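Local structure of cell division control protein 13 (Saccharomyces cerevisiae, 4HCE) at residues E6-A11 with A121-K126; K22-N27 with P54-V59; I67-P70 with R74-E77. The protein takes part in telomere maintenance in budding yeast, and dimerisation of its OB2 domain, described here, is required for productive binding of Stn1. All blocks are in the same frame, centred on the assembly; numbering follows the deposited sequence.

Contact 1 (E6-A11 with A121-K126); sequences EQLSLA and AVWSLK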
loop_
_atom_site.group_PDB
_atom_site.type_symbol
_atom_site.label_atom_id
_atom_site.label_comp_id
_atom_site.label_asym_id
_atom_site.label_seq_id
_atom_site.Cartn_x
_atom_site.Cartn_y
_atom_site.Cartn_z
ATOM N N GLU B 6 6.360 -12.398 -7.631
ATOM C CA GLU B 6 7.171 -12.726 -6.476
ATOM C C GLU B 6 8.642 -12.390 -6.725
ATOM O O GLU B 6 9.279 -11.784 -5.879
ATOM C CB GLU B 6 6.963 -14.186 -6.054
ATOM C CG GLU B 6 5.493 -14.471 -5.737
ATOM C CD GLU B 6 5.170 -15.936 -5.519
ATOM O OE1 GLU B 6 4.294 -16.481 -6.243
ATOM O OE2 GLU B 6 5.769 -16.542 -4.608
ATOM N N GLN B 7 9.172 -12.723 -7.898
ATOM C CA GLN B 7 10.566 -12.350 -8.196
ATOM C C GLN B 7 10.736 -10.858 -8.422
ATOM O O GLN B 7 11.695 -10.269 -7.934
ATOM C CB GLN B 7 11.143 -13.194 -9.335
ATOM C CG GLN B 7 11.283 -14.651 -8.906
ATOM C CD GLN B 7 12.366 -14.826 -7.868
ATOM O OE1 GLN B 7 13.496 -14.321 -8.036
ATOM N NE2 GLN B 7 12.045 -15.535 -6.788
ATOM N N LEU B 8 9.783 -10.214 -9.098
ATOM C CA LEU B 8 9.851 -8.740 -9.198
ATOM C C LEU B 8 9.911 -8.035 -7.855
ATOM O O LEU B 8 10.527 -6.969 -7.742
ATOM C CB LEU B 8 8.668 -8.162 -9.980
ATOM C CG LEU B 8 8.807 -8.127 -11.490
ATOM C CD1 LEU B 8 7.549 -7.468 -12.039
ATOM C CD2 LEU B 8 10.060 -7.336 -11.866
ATOM N N SER B 9 9.221 -8.590 -6.852
ATOM C CA SER B 9 9.140 -7.949 -5.536
ATOM C C SER B 9 10.441 -8.024 -4.758
ATOM O O SER B 9 10.561 -7.426 -3.695
ATOM C CB SER B 9 7.987 -8.519 -4.710
ATOM O OG SER B 9 6.790 -8.411 -5.477
ATOM N N LEU B 10 11.400 -8.761 -5.306
ATOM C CA LEU B 10 12.730 -8.882 -4.750
ATOM C C LEU B 10 13.749 -7.974 -5.446
ATOM O O LEU B 10 14.895 -7.934 -5.026
ATOM C CB LEU B 10 13.171 -10.350 -4.817
ATOM C CG LEU B 10 12.272 -11.306 -4.010
ATOM C CD1 LEU B 10 12.689 -12.754 -4.256
ATOM C CD2 LEU B 10 12.272 -10.991 -2.515
ATOM N N ALA B 11 13.313 -7.249 -6.490
ATOM C CA ALA B 11 14.176 -6.380 -7.318
ATOM C C ALA B 11 14.810 -5.250 -6.517
ATOM O O ALA B 11 14.128 -4.575 -5.744
ATOM C CB ALA B 11 13.400 -5.804 -8.499
ATOM N N ALA B 121 11.268 0.331 -0.455
ATOM C CA ALA B 121 11.468 0.110 -1.895
ATOM C C ALA B 121 10.099 -0.086 -2.507
ATOM O O ALA B 121 9.327 -0.889 -2.032
ATOM C CB ALA B 121 12.350 -1.098 -2.167
ATOM N N VAL B 122 9.796 0.678 -3.545
ATOM C CA VAL B 122 8.524 0.556 -4.235
ATOM C C VAL B 122 8.811 0.653 -5.726
ATOM O O VAL B 122 9.899 1.094 -6.128
ATOM C CB VAL B 122 7.532 1.668 -3.817
ATOM C CG1 VAL B 122 7.175 1.569 -2.325
ATOM C CG2 VAL B 122 8.103 3.046 -4.130
ATOM N N TRP B 123 7.836 0.218 -6.528
ATOM C CA TRP B 123 7.829 0.471 -7.948
ATOM C C TRP B 123 7.190 1.807 -8.234
ATOM O O TRP B 123 6.070 2.083 -7.791
ATOM C CB TRP B 123 7.050 -0.636 -8.665
ATOM C CG TRP B 123 7.794 -1.944 -8.680
ATOM C CD1 TRP B 123 7.481 -3.114 -7.996
ATOM C CD2 TRP B 123 9.032 -2.246 -9.413
ATOM N NE1 TRP B 123 8.409 -4.099 -8.256
ATOM C CE2 TRP B 123 9.353 -3.652 -9.117
ATOM C CE3 TRP B 123 9.858 -1.532 -10.259
ATOM C CZ2 TRP B 123 10.471 -4.276 -9.651
ATOM C CZ3 TRP B 123 10.973 -2.174 -10.802
ATOM C CH2 TRP B 123 11.283 -3.505 -10.488
ATOM N N SER B 124 7.870 2.663 -8.979
ATOM C CA SER B 124 7.214 3.878 -9.424
ATOM C C SER B 124 7.035 3.921 -10.929
ATOM O O SER B 124 7.802 3.309 -11.653
ATOM C CB SER B 124 7.983 5.107 -8.976
ATOM O OG SER B 124 9.204 5.122 -9.661
ATOM N N LEU B 125 6.040 4.673 -11.389
ATOM C CA LEU B 125 5.729 4.729 -12.798
ATOM C C LEU B 125 6.721 5.567 -13.574
ATOM O O LEU B 125 6.736 6.781 -13.453
ATOM C CB LEU B 125 4.319 5.291 -13.017
ATOM C CG LEU B 125 3.780 5.219 -14.443
ATOM C CD1 LEU B 125 4.438 4.075 -15.218
ATOM C CD2 LEU B 125 2.281 5.013 -14.381
ATOM N N LYS B 126 7.562 4.910 -14.366
ATOM C CA LYS B 126 8.503 5.615 -15.221
ATOM C C LYS B 126 7.828 6.070 -16.522
ATOM O O LYS B 126 7.898 7.232 -16.896
ATOM C CB LYS B 126 9.713 4.760 -15.548
ATOM C CG LYS B 126 10.865 5.551 -16.124
ATOM C CD LYS B 126 12.102 4.675 -16.244
ATOM C CE LYS B 126 13.343 5.545 -16.380
ATOM N NZ LYS B 126 13.667 5.762 -17.809
HETATM O O HOH W 1 6.449 -5.886 -6.400
#

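Contact 2 (K22-N27 with P54-V59); sequences KIVGMN and PDKVLV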
loop_
_atom_site.group_PDB
_atom_site.type_symbol
_atom_site.label_atom_id
_atom_site.label_comp_id
_atom_site.label_asym_id
_atom_site.label_seq_id
_atom_site.Cartn_x
_atom_site.Cartn_y
_atom_site.Cartn_z
ATOM N N LYS B 22 -2.486 -5.239 -18.004
ATOM C CA LYS B 22 -3.568 -4.332 -17.693
ATOM C C LYS B 22 -3.466 -3.718 -16.306
ATOM O O LYS B 22 -2.984 -4.342 -15.334
ATOM C CB LYS B 22 -4.954 -4.998 -17.949
ATOM C CG LYS B 22 -5.444 -4.837 -19.415
ATOM C CD LYS B 22 -6.960 -4.902 -19.641
ATOM C CE LYS B 22 -7.739 -3.753 -19.038
ATOM N NZ LYS B 22 -7.656 -2.459 -19.797
ATOM N N ILE B 23 -3.900 -2.472 -16.209
ATOM C CA ILE B 23 -4.131 -1.897 -14.897
ATOM C C ILE B 23 -5.512 -2.346 -14.497
ATOM O O ILE B 23 -6.507 -2.082 -15.213
ATOM C CB ILE B 23 -4.055 -0.372 -14.896
ATOM C CG1 ILE B 23 -2.657 0.064 -15.328
ATOM C CG2 ILE B 23 -4.405 0.178 -13.504
ATOM C CD1 ILE B 23 -2.640 1.467 -15.864
ATOM N N VAL B 24 -5.555 -3.049 -13.368
ATOM C CA VAL B 24 -6.771 -3.701 -12.925
ATOM C C VAL B 24 -7.341 -3.032 -11.676
ATOM O O VAL B 24 -8.319 -3.492 -11.136
ATOM C CB VAL B 24 -6.556 -5.208 -12.658
ATOM C CG1 VAL B 24 -6.297 -5.938 -13.956
ATOM C CG2 VAL B 24 -5.400 -5.430 -11.688
ATOM N N GLY B 25 -6.730 -1.948 -11.225
ATOM C CA GLY B 25 -7.245 -1.245 -10.058
ATOM C C GLY B 25 -6.363 -0.104 -9.606
ATOM O O GLY B 25 -5.194 0.010 -9.997
ATOM N N MET B 26 -6.943 0.755 -8.780
ATOM C CA MET B 26 -6.196 1.833 -8.183
ATOM C C MET B 26 -6.569 2.016 -6.723
ATOM O O MET B 26 -7.682 1.693 -6.292
ATOM C CB MET B 26 -6.324 3.147 -8.990
ATOM C CG MET B 26 -7.677 3.831 -8.971
ATOM S SD MET B 26 -7.821 5.239 -10.115
ATOM C CE MET B 26 -9.573 5.191 -10.407
ATOM N N ASN B 27 -5.599 2.522 -5.977
ATOM C CA ASN B 27 -5.764 2.833 -4.582
ATOM C C ASN B 27 -5.232 4.242 -4.286
ATOM O O ASN B 27 -4.079 4.561 -4.638
ATOM C CB ASN B 27 -4.995 1.829 -3.755
ATOM C CG ASN B 27 -5.562 1.683 -2.374
ATOM O OD1 ASN B 27 -6.575 1.006 -2.186
ATOM N ND2 ASN B 27 -4.926 2.322 -1.397
ATOM N N PRO B 54 -13.622 -11.850 -13.042
ATOM C CA PRO B 54 -14.297 -11.421 -11.819
ATOM C C PRO B 54 -14.328 -12.633 -10.895
ATOM O O PRO B 54 -14.580 -13.744 -11.368
ATOM C CB PRO B 54 -15.701 -11.033 -12.304
ATOM C CG PRO B 54 -15.549 -10.779 -13.773
ATOM C CD PRO B 54 -14.527 -11.788 -14.209
ATOM N N ASP B 55 -14.072 -12.416 -9.605
ATOM C CA ASP B 55 -13.605 -13.459 -8.672
ATOM C C ASP B 55 -12.197 -13.102 -8.194
ATOM O O ASP B 55 -11.811 -13.461 -7.074
ATOM C CB ASP B 55 -13.637 -14.880 -9.294
ATOM C CG ASP B 55 -12.292 -15.631 -9.179
ATOM O OD1 ASP B 55 -11.857 -15.961 -8.052
ATOM O OD2 ASP B 55 -11.674 -15.914 -10.229
ATOM N N LYS B 56 -11.445 -12.392 -9.045
ATOM C CA LYS B 56 -10.047 -12.074 -8.764
ATOM C C LYS B 56 -9.872 -11.316 -7.460
ATOM O O LYS B 56 -10.496 -10.282 -7.219
ATOM C CB LYS B 56 -9.366 -11.327 -9.924
ATOM C CG LYS B 56 -9.646 -9.831 -10.025
ATOM C CD LYS B 56 -8.580 -9.138 -10.866
ATOM C CE LYS B 56 -9.070 -7.829 -11.463
ATOM N NZ LYS B 56 -9.933 -8.039 -12.660
ATOM N N VAL B 57 -9.046 -11.887 -6.599
ATOM C CA VAL B 57 -8.585 -11.186 -5.430
ATOM C C VAL B 57 -7.139 -10.784 -5.715
ATOM O O VAL B 57 -6.270 -11.633 -5.915
ATOM C CB VAL B 57 -8.663 -12.069 -4.172
ATOM C CG1 VAL B 57 -8.039 -11.347 -2.990
ATOM C CG2 VAL B 57 -10.107 -12.492 -3.884
ATOM N N LEU B 58 -6.892 -9.485 -5.735
ATOM C CA LEU B 58 -5.554 -8.983 -5.969
ATOM C C LEU B 58 -4.701 -9.235 -4.742
ATOM O O LEU B 58 -5.161 -9.046 -3.604
ATOM C CB LEU B 58 -5.592 -7.483 -6.267
ATOM C CG LEU B 58 -6.278 -7.018 -7.550
ATOM C CD1 LEU B 58 -6.082 -5.518 -7.729
ATOM C CD2 LEU B 58 -5.696 -7.798 -8.715
ATOM N N VAL B 59 -3.472 -9.669 -4.967
ATOM C CA VAL B 59 -2.478 -9.693 -3.908
ATOM C C VAL B 59 -1.150 -9.175 -4.469
ATOM O O VAL B 59 -0.438 -9.890 -5.178
ATOM C CB VAL B 59 -2.476 -11.043 -3.090
ATOM C CG1 VAL B 59 -2.881 -12.250 -3.921
ATOM C CG2 VAL B 59 -1.197 -11.288 -2.317
#

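Contact 3 (I67-P70 with R74-E77); sequences IVIP and RICE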
loop_
_atom_site.group_PDB
_atom_site.type_symbol
_atom_site.label_atom_id
_atom_site.label_comp_id
_atom_site.label_asym_id
_atom_site.label_seq_id
_atom_site.Cartn_x
_atom_site.Cartn_y
_atom_site.Cartn_z
ATOM N N ILE B 67 2.101 -0.122 -8.181
ATOM C CA ILE B 67 2.918 0.928 -8.788
ATOM C C ILE B 67 2.496 2.258 -8.163
ATOM O O ILE B 67 1.324 2.647 -8.242
ATOM C CB ILE B 67 2.706 1.004 -10.307
ATOM C CG1 ILE B 67 2.947 -0.362 -10.980
ATOM C CG2 ILE B 67 3.601 2.078 -10.916
ATOM C CD1 ILE B 67 2.450 -0.423 -12.423
ATOM N N VAL B 68 3.450 2.943 -7.538
ATOM C CA VAL B 68 3.175 4.217 -6.927
ATOM C C VAL B 68 3.478 5.330 -7.909
ATOM O O VAL B 68 4.481 5.266 -8.654
ATOM C CB VAL B 68 3.900 4.429 -5.555
ATOM C CG1 VAL B 68 3.755 3.210 -4.656
ATOM C CG2 VAL B 68 5.374 4.714 -5.736
ATOM N N ILE B 69 2.559 6.302 -7.949
ATOM C CA ILE B 69 2.779 7.630 -8.541
ATOM C C ILE B 69 3.052 8.511 -7.322
ATOM O O ILE B 69 2.123 8.902 -6.617
ATOM C CB ILE B 69 1.532 8.182 -9.276
ATOM C CG1 ILE B 69 0.725 7.065 -9.948
ATOM C CG2 ILE B 69 1.920 9.284 -10.263
ATOM C CD1 ILE B 69 1.321 6.486 -11.216
ATOM N N PRO B 70 4.330 8.794 -7.046
ATOM C CA PRO B 70 4.781 9.338 -5.741
ATOM C C PRO B 70 4.414 10.791 -5.340
ATOM O O PRO B 70 4.331 11.082 -4.138
ATOM C CB PRO B 70 6.308 9.160 -5.767
ATOM C CG PRO B 70 6.678 8.792 -7.165
ATOM C CD PRO B 70 5.442 8.526 -7.983
ATOM N N ARG B 74 3.662 14.677 -10.259
ATOM C CA ARG B 74 3.748 13.565 -11.184
ATOM C C ARG B 74 2.360 13.056 -11.607
ATOM O O ARG B 74 2.151 12.707 -12.758
ATOM C CB ARG B 74 4.616 12.447 -10.589
ATOM C CG ARG B 74 4.725 11.207 -11.453
ATOM C CD ARG B 74 5.367 11.527 -12.797
ATOM N NE ARG B 74 5.758 10.287 -13.455
ATOM C CZ ARG B 74 6.116 10.181 -14.724
ATOM N NH1 ARG B 74 6.113 11.254 -15.505
ATOM N NH2 ARG B 74 6.453 8.997 -15.210
ATOM N N ILE B 75 1.410 13.038 -10.674
ATOM C CA ILE B 75 0.023 12.689 -10.992
ATOM C C ILE B 75 -0.540 13.641 -12.050
ATOM O O ILE B 75 -1.180 13.201 -13.007
ATOM C CB ILE B 75 -0.859 12.715 -9.725
ATOM C CG1 ILE B 75 -0.470 11.566 -8.776
ATOM C CG2 ILE B 75 -2.359 12.679 -10.055
ATOM C CD1 ILE B 75 -1.168 11.631 -7.427
ATOM N N CYS B 76 -0.293 14.934 -11.868
ATOM C CA CYS B 76 -0.772 15.966 -12.786
ATOM C C CYS B 76 -0.164 15.846 -14.174
ATOM O O CYS B 76 -0.874 15.914 -15.177
ATOM C CB CYS B 76 -0.535 17.367 -12.205
ATOM S SG CYS B 76 -1.704 17.691 -10.872
ATOM N N GLU B 77 1.148 15.651 -14.212
ATOM C CA GLU B 77 1.884 15.503 -15.464
ATOM C C GLU B 77 1.276 14.411 -16.340
ATOM O O GLU B 77 1.120 14.595 -17.558
ATOM C CB GLU B 77 3.350 15.175 -15.166
ATOM C CG GLU B 77 4.214 14.918 -16.392
ATOM C CD GLU B 77 5.684 14.718 -16.033
ATOM O OE1 GLU B 77 6.006 13.897 -15.144
ATOM O OE2 GLU B 77 6.536 15.388 -16.638
#

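Contact 1 (E6-A11 with A121-K126)
L8 and A11 meet W123 at the benzo end of the indole, where an N-terminal turn packs against strand 120-129 of the OB-fold sheet. Atom CZ2 carries most of the contact. L8 CD2 reaches W123 CZ2 at 3.8 Å, the two side chains crossing at about a right angle. The carbonyl oxygen of L8 comes to the ring edge, near its plane, with L8 O 3.3 Å from W123 CZ2. A11 CB approaches obliquely and spans two ring atoms, 3.5 Å from W123 CZ2 and 3.7 Å from W123 CH2. With CG beside the backbone N (chi1 -72°), the indole extends from the strand toward the turn.

The next shell fixes the turn. Residues 8-11 form a type I beta turn closed by A11 N bonding to L8 O at 3.1 Å, which brings L8 O and the A11 methyl to the same ring atom. R107, on strand 101-110, makes a cation-pi contact with W123 and bonds through NE to A11 O, tying the ring and the turn to a second strand. Farther out, L10 packs on V62 of the second subunit and A121 on V57 of that subunit. A leucine in place of W123 would probably leave R107 without its aromatic partner and open a gap beside L8 and A11.

One water joins the polar groups: it donates to S9 OG at 2.7 Å and, lying in the indole plane, accepts a weak bond from W123 NE1 at 3.2 Å.

Contact 2 (K22-N27 with P54-V59)
The CA atoms nearest each other across the segments are those of V24 and L58, 8.8 Å apart, a spacing bridged by side chains rather than by backbone pairing. Residues 22-27 are strand, hydrogen-bonded to the antiparallel strand 42-47 of the OB-fold sheet, whereas 54-59 has no regular structure and belongs to the connection between strands 42-47 and 65-69. The strand is irregular at V24: its psi of 4° departs from extended values, and both V24 and G25 bond through their backbones to Y45, a pattern consistent with a beta bulge.

V24 directs its CB toward the loop and offers different atoms to two partners. Its CG2 lies against the forked end of L58, with V24 CG2 3.8 Å from L58 CD2 and V24 CG2 4.0 Å from L58 CD1. The aliphatic part of K56 meets the base of the same valine, K56 CE lying 3.8 Å from V24 CB. In K56, chi1 (80°) and the extended torsions after it carry CE to the valine; the bend at chi4 (-78°) then turns NZ aside to bond with P51 O.

The loop also reaches the second subunit. L58 makes backbone hydrogen bonds to it, and K56 packs on P118, V57 on L109 and L58 on M120 of that subunit.

Chemically, the closest contacts between strand and loop are all carbon to carbon, over 133 Å² of summed surface, consistent with V24 being held by apolar packing, while the lysine's charged end stays off the apolar contact and takes P51 O as its partner.

Contact 3 (I67-P70 with R74-E77)
I69 and R74 are brought together by similar first torsions: R74 CG lies opposite its own backbone N (chi1 178°), and the CG2 branch of I69 lies roughly opposite its own. I75 turns its CG1 to a different position, beside its backbone N. These choices set R74 CG and I75 CG1 on the same methyl of I69 where strand 65-69 of the OB fold leads through a short turn into helix 72-79, part of the helical connection before strand 101-110.

The contact is centred on that methyl. I69 CG2 is 3.6 Å from R74 CG, the two side chains crossing at about a right angle, and also 3.6 Å from I75 CG1, where the crossing is oblique. Behind the methyl, I69 CB stands 4.0 Å from I75 CG1. P70, at the edge, adds only a loose approach, P70 CD lying 4.4 Å from R74 CG. The backbones are closest at the isoleucines, with I69 CA and I75 CA 6.3 Å apart.

Both isoleucines continue into the interior, where each touches L42; I69 also meets L44 and L125, and I75 meets I34 and F37. T71 OG1 accepts a hydrogen bond from R74 N in the first turn of the helix.

The arginine has two roles. Its CG packs on I69, after which the chain bends at chi2 (61°) and carries the guanidinium beyond the hydrophobic contact. There NH2 bonds to L125 O on strand 120-129, linking the helix to that strand, while NH1 forms a salt bridge with the helix neighbour E77. R74 NH1 lies 2.7 Å from E77 OE1, with OE1 in the guanidinium plane but approached from above the carboxylate, 54° out of its plane.

Overall arrangement
All three contacts join a turn, loop or helix to one OB-fold sheet. Contacts 2 and 3, with centres about 19 Å apart, lie on opposite sides of the chain's centre. Contacts 1 and 3 are joined directly, since strands 120-129 and 65-69 are neighbours: W123 O and V68 N are 2.8 Å apart, probably hydrogen-bonded. Contact 2 is buried, while contacts 1 and 3 are partly so. Contacts 1 and 2 both reach the second subunit; no other chain of the assembly touches contact 3. Chemistry follows place: an aromatic edge and a water at contact 1, aliphatic packing at contact 2, and isoleucines packed with an arginine stem at contact 3, beside the helix's own salt bridge.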